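Local structure of BspA (BspA_V) (Streptococcus agalactiae serotype III, 5DZ8) at the interface of chains A and B. The protein is a cell wall-anchored adhesin of the antigen I/II family that mediates bacterial adhesion, represented here by its variable domain. Numbering follows the deposited sequence. Chains: chain A/B, BspA (BspA_V).

Contact 1: the interface of chains A and B. Residues chain A 167, 169; chain B 67-69, 135-138.
In the variable domain of this antigen I/II-family adhesin, the end of the exchanged strand 158-167 brings A:Asn167 against the end of strand 119-135 with the loop after it, and against the loop that leads into strand 69-85 of chain B. Its carboxamide nitrogen ND2 is gripped by two backbone carbonyls lying in different directions. The bond from A:Asn167 ND2 to B:Gly67 O is 3.1 Å long and nearly straight, 169° at the hydrogen, with the acceptor in the amide plane. The bond to B:Leu135 O is shorter, 2.7 Å from A:Asn167 ND2, but more bent, and ND2 stands well above that carbonyl plane. CG lies anti to the backbone N of A:Asn167 (chi1 -179°), which carries the amide past B:Leu135, whose CB packs 3.9 Å from A:Asn167 CB. At the other end of the amide, A:Asn167 OD1 accepts the backbone N of A:Asn169 at 3.0 Å, from above its carbonyl plane. Acceptors at ND2 and a donor at OD1 set which way round the carboxamide lies and support its assignment. A weak bond, 2.9 Å from B:His138 N to A:Asn167 O, ties the strand's backbone to the loop that follows B:Leu135. Beyond it, the last residue leans on B:Pro137, with A:Asn169 O 3.4 Å from the ring carbon CB. The terminal carbon C of A:Asn169 stands over one face of the B:His138 imidazole, offset toward its rim.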
ATOM      1  N   ASN A 167      -0.471  34.803  21.998  1.00 34.64           N
ATOM      2  CA  ASN A 167      -0.122  35.726  23.110  1.00 37.35           C
ATOM      3  C   ASN A 167      -1.392  36.266  23.740  1.00 39.94           C
ATOM      4  O   ASN A 167      -2.031  37.177  23.187  1.00 41.23           O
ATOM      5  CB  ASN A 167       0.673  36.890  22.573  1.00 39.51           C
ATOM      6  CG  ASN A 167       1.093  37.876  23.638  1.00 36.62           C
ATOM      7  OD1 ASN A 167       0.787  37.711  24.799  1.00 38.83           O
ATOM      8  ND2 ASN A 167       1.865  38.868  23.238  1.00 34.09           N
ATOM      9  N   ASN A 169      -1.818  38.168  26.261  1.00 62.10           N
ATOM     10  CA  ASN A 169      -1.731  39.540  26.740  1.00 72.58           C
ATOM     11  C   ASN A 169      -1.953  40.531  25.607  1.00 82.23           C
ATOM     12  O   ASN A 169      -2.579  41.576  25.820  1.00 97.54           O
ATOM     13  CB  ASN A 169      -0.376  39.793  27.419  1.00 67.48           C
ATOM     14  CG  ASN A 169      -0.290  39.172  28.814  1.00 72.04           C
ATOM     15  OD1 ASN A 169      -1.218  38.492  29.304  1.00 67.48           O
ATOM     16  ND2 ASN A 169       0.837  39.408  29.468  1.00 77.60           N
TER
ATOM     17  N   GLY B  67       4.228  44.175  26.250  1.00 81.58           N
ATOM     18  CA  GLY B  67       3.067  43.275  26.226  1.00 69.97           C
ATOM     19  C   GLY B  67       3.328  42.153  25.208  1.00 59.25           C
ATOM     20  O   GLY B  67       2.653  41.115  25.235  1.00 50.46           O
ATOM     21  N   SER B  68       4.330  42.358  24.341  1.00 50.44           N
ATOM     22  CA  SER B  68       4.618  41.461  23.232  1.00 57.13           C
ATOM     23  C   SER B  68       5.594  40.402  23.707  1.00 50.18           C
ATOM     24  O   SER B  68       6.310  40.601  24.653  1.00 51.91           O
ATOM     25  CB  SER B  68       5.185  42.221  22.016  1.00 55.55           C
ATOM     26  OG  SER B  68       6.585  42.315  22.036  1.00 52.97           O
ATOM     27  N   VAL B  69       5.592  39.277  23.037  1.00 48.11           N
ATOM     28  CA  VAL B  69       6.382  38.119  23.440  1.00 46.44           C
ATOM     29  C   VAL B  69       6.977  37.504  22.191  1.00 43.23           C
ATOM     30  O   VAL B  69       6.393  37.573  21.140  1.00 38.98           O
ATOM     31  CB  VAL B  69       5.525  37.103  24.236  1.00 43.97           C
ATOM     32  CG1 VAL B  69       6.272  35.805  24.475  1.00 45.30           C
ATOM     33  CG2 VAL B  69       5.167  37.710  25.576  1.00 44.13           C
ATOM     34  N   LEU B 135       5.180  38.060  18.754  1.00 39.37           N
ATOM     35  CA  LEU B 135       3.756  38.051  19.032  1.00 37.37           C
ATOM     36  C   LEU B 135       3.336  39.263  19.864  1.00 39.49           C
ATOM     37  O   LEU B 135       3.455  39.311  21.105  1.00 37.45           O
ATOM     38  CB  LEU B 135       3.424  36.792  19.800  1.00 35.78           C
ATOM     39  CG  LEU B 135       2.848  35.588  19.107  1.00 36.96           C
ATOM     40  CD1 LEU B 135       3.179  35.492  17.623  1.00 39.06           C
ATOM     41  CD2 LEU B 135       3.190  34.359  19.907  1.00 35.41           C
ATOM     42  N   LYS B 136       2.835  40.250  19.153  1.00 42.93           N
ATOM     43  CA  LYS B 136       2.104  41.362  19.757  1.00 41.04           C
ATOM     44  C   LYS B 136       0.945  40.868  20.580  1.00 37.70           C
ATOM     45  O   LYS B 136       0.514  39.750  20.416  1.00 36.76           O
ATOM     46  CB  LYS B 136       1.555  42.299  18.679  1.00 43.54           C
ATOM     47  CG  LYS B 136       2.213  43.645  18.609  1.00 45.69           C
ATOM     48  CD  LYS B 136       3.395  43.594  17.715  1.00 46.13           C
ATOM     49  CE  LYS B 136       4.054  44.954  17.527  1.00 51.21           C
ATOM     50  NZ  LYS B 136       3.994  45.889  18.682  1.00 59.10           N
ATOM     51  N   PRO B 137       0.413  41.719  21.447  1.00 36.95           N
ATOM     52  CA  PRO B 137      -0.805  41.346  22.187  1.00 38.30           C
ATOM     53  C   PRO B 137      -1.938  40.759  21.302  1.00 36.03           C
ATOM     54  O   PRO B 137      -2.282  41.337  20.281  1.00 35.44           O
ATOM     55  CB  PRO B 137      -1.221  42.679  22.850  1.00 35.68           C
ATOM     56  CG  PRO B 137       0.086  43.383  23.102  1.00 35.81           C
ATOM     57  CD  PRO B 137       0.997  42.986  21.944  1.00 39.24           C
ATOM     58  N   HIS B 138      -2.452  39.593  21.690  1.00 37.52           N
ATOM     59  CA  HIS B 138      -3.424  38.796  20.903  1.00 40.06           C
ATOM     60  C   HIS B 138      -2.938  38.294  19.552  1.00 33.19           C
ATOM     61  O   HIS B 138      -3.733  37.837  18.804  1.00 38.37           O
ATOM     62  CB  HIS B 138      -4.772  39.533  20.784  1.00 44.23           C
ATOM     63  CG  HIS B 138      -5.253  40.041  22.105  1.00 57.43           C
ATOM     64  ND1 HIS B 138      -5.716  39.196  23.098  1.00 65.21           N
ATOM     65  CD2 HIS B 138      -5.213  41.279  22.651  1.00 57.84           C
ATOM     66  CE1 HIS B 138      -5.978  39.902  24.183  1.00 64.41           C
ATOM     67  NE2 HIS B 138      -5.673  41.167  23.940  1.00 62.66           N
TER

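Contact 2: the interface of chains A and B. Residues chain A 149-152; chain B 157-159.
A:Ile149 and B:Gly159 face each other as an antiparallel pair joined by two backbone bonds, N of A:Ile149 to O of B:Gly159 at 2.9 Å and N of B:Gly159 to O of A:Ile149 at 2.8 Å, and the ladder goes on with A:Asp151 N bonded to B:Thr157 O. Between these bonded positions, A:His150 and B:His158 are directly opposed, and their side chains leave the sheet on the same face. Both have CG anti to the carbonyl carbon (chi1 -60° and -72°), which brings the imidazoles face to face: the planes differ by 12° and the centroids are 3.5 Å apart. The edge of the B:His158 ring turns to A:Asp152. There B:His158 NE2 donates to A:Asp152 OD2 over a short 2.5 Å, in the ring plane and onto the syn lone pair, with the carboxylate almost coplanar with the imidazole. The other oxygen, A:Asp152 OD1, takes the backbone N of B:Thr157 at 3.1 Å, on its anti side and out of the carboxylate plane. The carboxylate thus holds the ring's rotation, and its charge would probably favour a protonated imidazole. A water links A:Asp151 O to the hydroxyl OG1 of B:Thr157. The site lies where chain B, having left its own strand 144-155, enters strand 158-167 alongside strand 144-155 of chain A.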
ATOM      1  N   ILE A 149       0.957 -10.742 -10.274  1.00 34.24           N
ATOM      2  CA  ILE A 149      -0.113  -9.749 -10.237  1.00 35.54           C
ATOM      3  C   ILE A 149      -0.371  -9.260  -8.821  1.00 37.04           C
ATOM      4  O   ILE A 149      -0.403 -10.076  -7.889  1.00 37.77           O
ATOM      5  CB  ILE A 149      -1.448 -10.321 -10.722  1.00 38.51           C
ATOM      6  CG1 ILE A 149      -1.348 -10.785 -12.170  1.00 47.08           C
ATOM      7  CG2 ILE A 149      -2.529  -9.251 -10.696  1.00 42.26           C
ATOM      8  CD1 ILE A 149      -2.362 -11.871 -12.512  1.00 49.24           C
ATOM      9  N   HIS A 150      -0.551  -7.941  -8.675  1.00 36.63           N
ATOM     10  CA  HIS A 150      -0.942  -7.304  -7.415  1.00 39.04           C
ATOM     11  C   HIS A 150      -2.249  -6.547  -7.632  1.00 38.01           C
ATOM     12  O   HIS A 150      -2.396  -5.753  -8.542  1.00 38.01           O
ATOM     13  CB  HIS A 150       0.108  -6.323  -6.850  1.00 40.59           C
ATOM     14  CG  HIS A 150       1.439  -6.934  -6.546  1.00 44.75           C
ATOM     15  ND1 HIS A 150       2.570  -6.174  -6.303  1.00 44.65           N
ATOM     16  CD2 HIS A 150       1.837  -8.228  -6.465  1.00 48.39           C
ATOM     17  CE1 HIS A 150       3.601  -6.975  -6.084  1.00 45.73           C
ATOM     18  NE2 HIS A 150       3.181  -8.226  -6.162  1.00 49.05           N
ATOM     19  N   ASP A 151      -3.214  -6.796  -6.783  1.00 43.91           N
ATOM     20  CA  ASP A 151      -4.455  -6.081  -6.872  1.00 51.54           C
ATOM     21  C   ASP A 151      -4.838  -5.701  -5.459  1.00 53.10           C
ATOM     22  O   ASP A 151      -5.479  -6.486  -4.752  1.00 53.71           O
ATOM     23  CB  ASP A 151      -5.496  -6.965  -7.530  1.00 56.97           C
ATOM     24  CG  ASP A 151      -6.807  -6.256  -7.738  1.00 62.55           C
ATOM     25  OD1 ASP A 151      -6.811  -5.043  -8.162  1.00 70.79           O
ATOM     26  OD2 ASP A 151      -7.825  -6.947  -7.493  1.00 64.91           O
ATOM     27  N   ASP A 152      -4.421  -4.496  -5.072  1.00 46.98           N
ATOM     28  CA  ASP A 152      -4.359  -4.082  -3.687  1.00 46.18           C
ATOM     29  C   ASP A 152      -5.331  -2.938  -3.398  1.00 47.15           C
ATOM     30  O   ASP A 152      -5.585  -2.085  -4.264  1.00 45.77           O
ATOM     31  CB  ASP A 152      -2.903  -3.688  -3.389  1.00 44.23           C
ATOM     32  CG  ASP A 152      -1.962  -4.900  -3.459  1.00 47.15           C
ATOM     33  OD1 ASP A 152      -2.483  -6.040  -3.599  1.00 44.61           O
ATOM     34  OD2 ASP A 152      -0.713  -4.752  -3.391  1.00 43.18           O
TER
ATOM     35  N   THR B 157      -3.749  -8.431  -2.190  1.00 51.43           N
ATOM     36  CA  THR B 157      -3.980  -9.721  -2.910  1.00 46.43           C
ATOM     37  C   THR B 157      -2.905  -9.857  -3.961  1.00 44.60           C
ATOM     38  O   THR B 157      -2.985  -9.237  -5.026  1.00 47.28           O
ATOM     39  CB  THR B 157      -5.338  -9.823  -3.608  1.00 53.29           C
ATOM     40  OG1 THR B 157      -6.381  -9.462  -2.691  1.00 53.80           O
ATOM     41  CG2 THR B 157      -5.558 -11.244  -4.165  1.00 51.87           C
ATOM     42  N   HIS B 158      -1.863 -10.603  -3.636  1.00 39.54           N
ATOM     43  CA  HIS B 158      -0.741 -10.763  -4.522  1.00 41.99           C
ATOM     44  C   HIS B 158      -0.757 -12.197  -5.026  1.00 44.75           C
ATOM     45  O   HIS B 158      -0.971 -13.099  -4.242  1.00 53.67           O
ATOM     46  CB  HIS B 158       0.547 -10.494  -3.766  1.00 40.78           C
ATOM     47  CG  HIS B 158       0.760  -9.049  -3.443  1.00 44.23           C
ATOM     48  ND1 HIS B 158       1.944  -8.571  -2.928  1.00 43.81           N
ATOM     49  CD2 HIS B 158      -0.055  -7.971  -3.568  1.00 46.22           C
ATOM     50  CE1 HIS B 158       1.853  -7.269  -2.755  1.00 42.34           C
ATOM     51  NE2 HIS B 158       0.646  -6.879  -3.129  1.00 44.79           N
ATOM     52  N   GLY B 159      -0.536 -12.401  -6.326  1.00 42.98           N
ATOM     53  CA  GLY B 159      -0.393 -13.737  -6.860  1.00 39.99           C
ATOM     54  C   GLY B 159       0.433 -13.892  -8.113  1.00 37.28           C
ATOM     55  O   GLY B 159       1.194 -13.003  -8.524  1.00 34.40           O
TER
HETATM   56  O   HOH W   1      -6.863  -6.799  -2.260  1.00 44.93           O

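Contact 3: the interface of chains A and B. Residues chain A 159-162; chain B 11, 145, 147-148.
B:Glu145 lies across A:Leu162 and A:Ser160, on one face of the sheet. B:Glu145 CB is 3.9 Å from the methyl CD2 of A:Leu162. B:Glu145 CG, anti to the backbone N (chi1 179°), carries the extended chain on to A:Ser160, where it lies 3.9 Å from A:Ser160 CB. The carboxyl carbon CD passes alongside that same CB and OG. At the tip the oxygens part: B:Glu145 OE2 is 2.8 Å from the hydroxyl OG of A:Ser160, a hydrogen bond by its chemistry, though its detail is doubtful because OE2 is modelled too close to the serine CB. B:Glu145 OE1 turns to its own chain and forms a salt bridge of 2.9 Å with B:Lys148 NZ, which meets it from above the carboxylate plane and should help hold the carboxylate in position. On the opposite face, the methyl CB of A:Ala161 sits over the middle of the B:Phe147 ring, 3.5 Å from its centroid. The phenyl group reaches it because its CG lies between the backbone N and the carbonyl carbon (chi1 58°). Backbone bonds run to both flanks: A:Ala161 N to B:Phe147 O on one, and on the other A:Ser160 N to B:Gln11 O at 2.8 Å, returned by B:Gln11 N to A:Ser160 O. Strand 158-167 of chain A is therefore inserted, antiparallel to both neighbours, between strands 4-11 and 144-155 of chain B.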
ATOM      1  N   GLY A 159      -1.177  12.899   7.244  1.00 62.53           N
ATOM      2  CA  GLY A 159      -1.494  13.955   8.224  1.00 56.73           C
ATOM      3  C   GLY A 159      -0.317  14.858   8.560  1.00 48.75           C
ATOM      4  O   GLY A 159       0.836  14.628   8.181  1.00 42.38           O
ATOM      5  N   SER A 160      -0.599  15.941   9.244  1.00 44.43           N
ATOM      6  CA  SER A 160       0.515  16.682   9.783  1.00 44.02           C
ATOM      7  C   SER A 160       0.272  17.284  11.145  1.00 38.51           C
ATOM      8  O   SER A 160      -0.851  17.493  11.585  1.00 34.67           O
ATOM      9  CB  SER A 160       1.096  17.648   8.764  1.00 47.02           C
ATOM     10  OG  SER A 160       0.194  18.635   8.458  1.00 48.04           O
ATOM     11  N   ALA A 161       1.384  17.453  11.837  1.00 39.68           N
ATOM     12  CA  ALA A 161       1.407  17.903  13.204  1.00 35.84           C
ATOM     13  C   ALA A 161       1.570  19.400  13.134  1.00 33.64           C
ATOM     14  O   ALA A 161       2.563  19.879  12.540  1.00 35.97           O
ATOM     15  CB  ALA A 161       2.593  17.262  13.924  1.00 35.64           C
ATOM     16  N   LEU A 162       0.642  20.133  13.764  1.00 30.92           N
ATOM     17  CA  LEU A 162       0.606  21.583  13.667  1.00 32.11           C
ATOM     18  C   LEU A 162       0.657  22.138  15.041  1.00 31.24           C
ATOM     19  O   LEU A 162      -0.200  21.803  15.859  1.00 34.45           O
ATOM     20  CB  LEU A 162      -0.677  22.056  12.965  1.00 32.56           C
ATOM     21  CG  LEU A 162      -0.859  21.577  11.526  1.00 32.57           C
ATOM     22  CD1 LEU A 162      -2.306  21.634  11.132  1.00 38.08           C
ATOM     23  CD2 LEU A 162      -0.064  22.406  10.550  1.00 34.34           C
TER
ATOM     24  N   GLN B  11      -3.940  17.336  11.517  1.00 49.65           N
ATOM     25  CA  GLN B  11      -4.935  17.582  10.467  1.00 52.45           C
ATOM     26  C   GLN B  11      -4.487  16.965   9.171  1.00 56.61           C
ATOM     27  O   GLN B  11      -3.295  16.777   8.963  1.00 50.55           O
ATOM     28  CB  GLN B  11      -5.118  19.082  10.216  1.00 53.48           C
ATOM     29  N   GLU B 145       3.388  23.795  10.660  1.00 30.86           N
ATOM     30  CA  GLU B 145       3.610  22.349  10.512  1.00 34.51           C
ATOM     31  C   GLU B 145       4.983  22.014  11.079  1.00 34.71           C
ATOM     32  O   GLU B 145       5.978  22.643  10.705  1.00 33.13           O
ATOM     33  CB  GLU B 145       3.516  21.929   9.058  1.00 36.88           C
ATOM     34  CG  GLU B 145       3.756  20.441   8.797  1.00 48.02           C
ATOM     35  CD  GLU B 145       3.464  20.054   7.331  1.00 60.46           C
ATOM     36  OE1 GLU B 145       4.101  20.642   6.423  1.00 72.82           O
ATOM     37  OE2 GLU B 145       2.601  19.185   7.055  1.00 62.00           O
ATOM     38  N   PHE B 147       6.020  18.408  11.607  1.00 32.88           N
ATOM     39  CA  PHE B 147       6.387  17.185  10.948  1.00 33.50           C
ATOM     40  C   PHE B 147       5.165  16.598  10.331  1.00 31.38           C
ATOM     41  O   PHE B 147       4.039  17.096  10.536  1.00 32.83           O
ATOM     42  CB  PHE B 147       7.062  16.188  11.920  1.00 32.30           C
ATOM     43  CG  PHE B 147       6.234  15.806  13.116  1.00 33.18           C
ATOM     44  CD1 PHE B 147       5.417  14.705  13.086  1.00 32.57           C
ATOM     45  CD2 PHE B 147       6.367  16.487  14.313  1.00 32.23           C
ATOM     46  CE1 PHE B 147       4.703  14.319  14.220  1.00 37.23           C
ATOM     47  CE2 PHE B 147       5.669  16.098  15.436  1.00 31.40           C
ATOM     48  CZ  PHE B 147       4.828  15.014  15.410  1.00 31.13           C
ATOM     49  N   LYS B 148       5.376  15.530   9.580  1.00 38.30           N
ATOM     50  CA  LYS B 148       4.295  14.819   8.889  1.00 42.56           C
ATOM     51  C   LYS B 148       4.213  13.398   9.423  1.00 40.35           C
ATOM     52  O   LYS B 148       5.204  12.906   9.930  1.00 42.20           O
ATOM     53  CB  LYS B 148       4.568  14.833   7.383  1.00 44.28           C
ATOM     54  CG  LYS B 148       4.469  16.207   6.729  1.00 49.81           C
ATOM     55  CD  LYS B 148       4.399  16.088   5.194  1.00 52.03           C
ATOM     56  CE  LYS B 148       5.247  17.125   4.469  1.00 50.69           C
ATOM     57  NZ  LYS B 148       4.607  18.466   4.568  1.00 53.29           N
TER

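Contacts 1 and 3 lie on strand 158-167 of chain A, their C-alpha centres about 25 Å apart. Contact 2 is about 32 Å from contact 3 and 57 Å from contact 1. Residue 159 takes part in contacts 2 and 3, and both pair strand 158-167 with strand 144-155 in the same register, until it shifts by one residue where A:Leu162 faces B:Glu145. Each chain lends its last strand to the other: contacts 3 and 1 follow the chain A strand across chain B, and contact 2 samples the start of the reciprocal chain B strand on chain A. Whether the dimer is biological remains to be shown by other evidence.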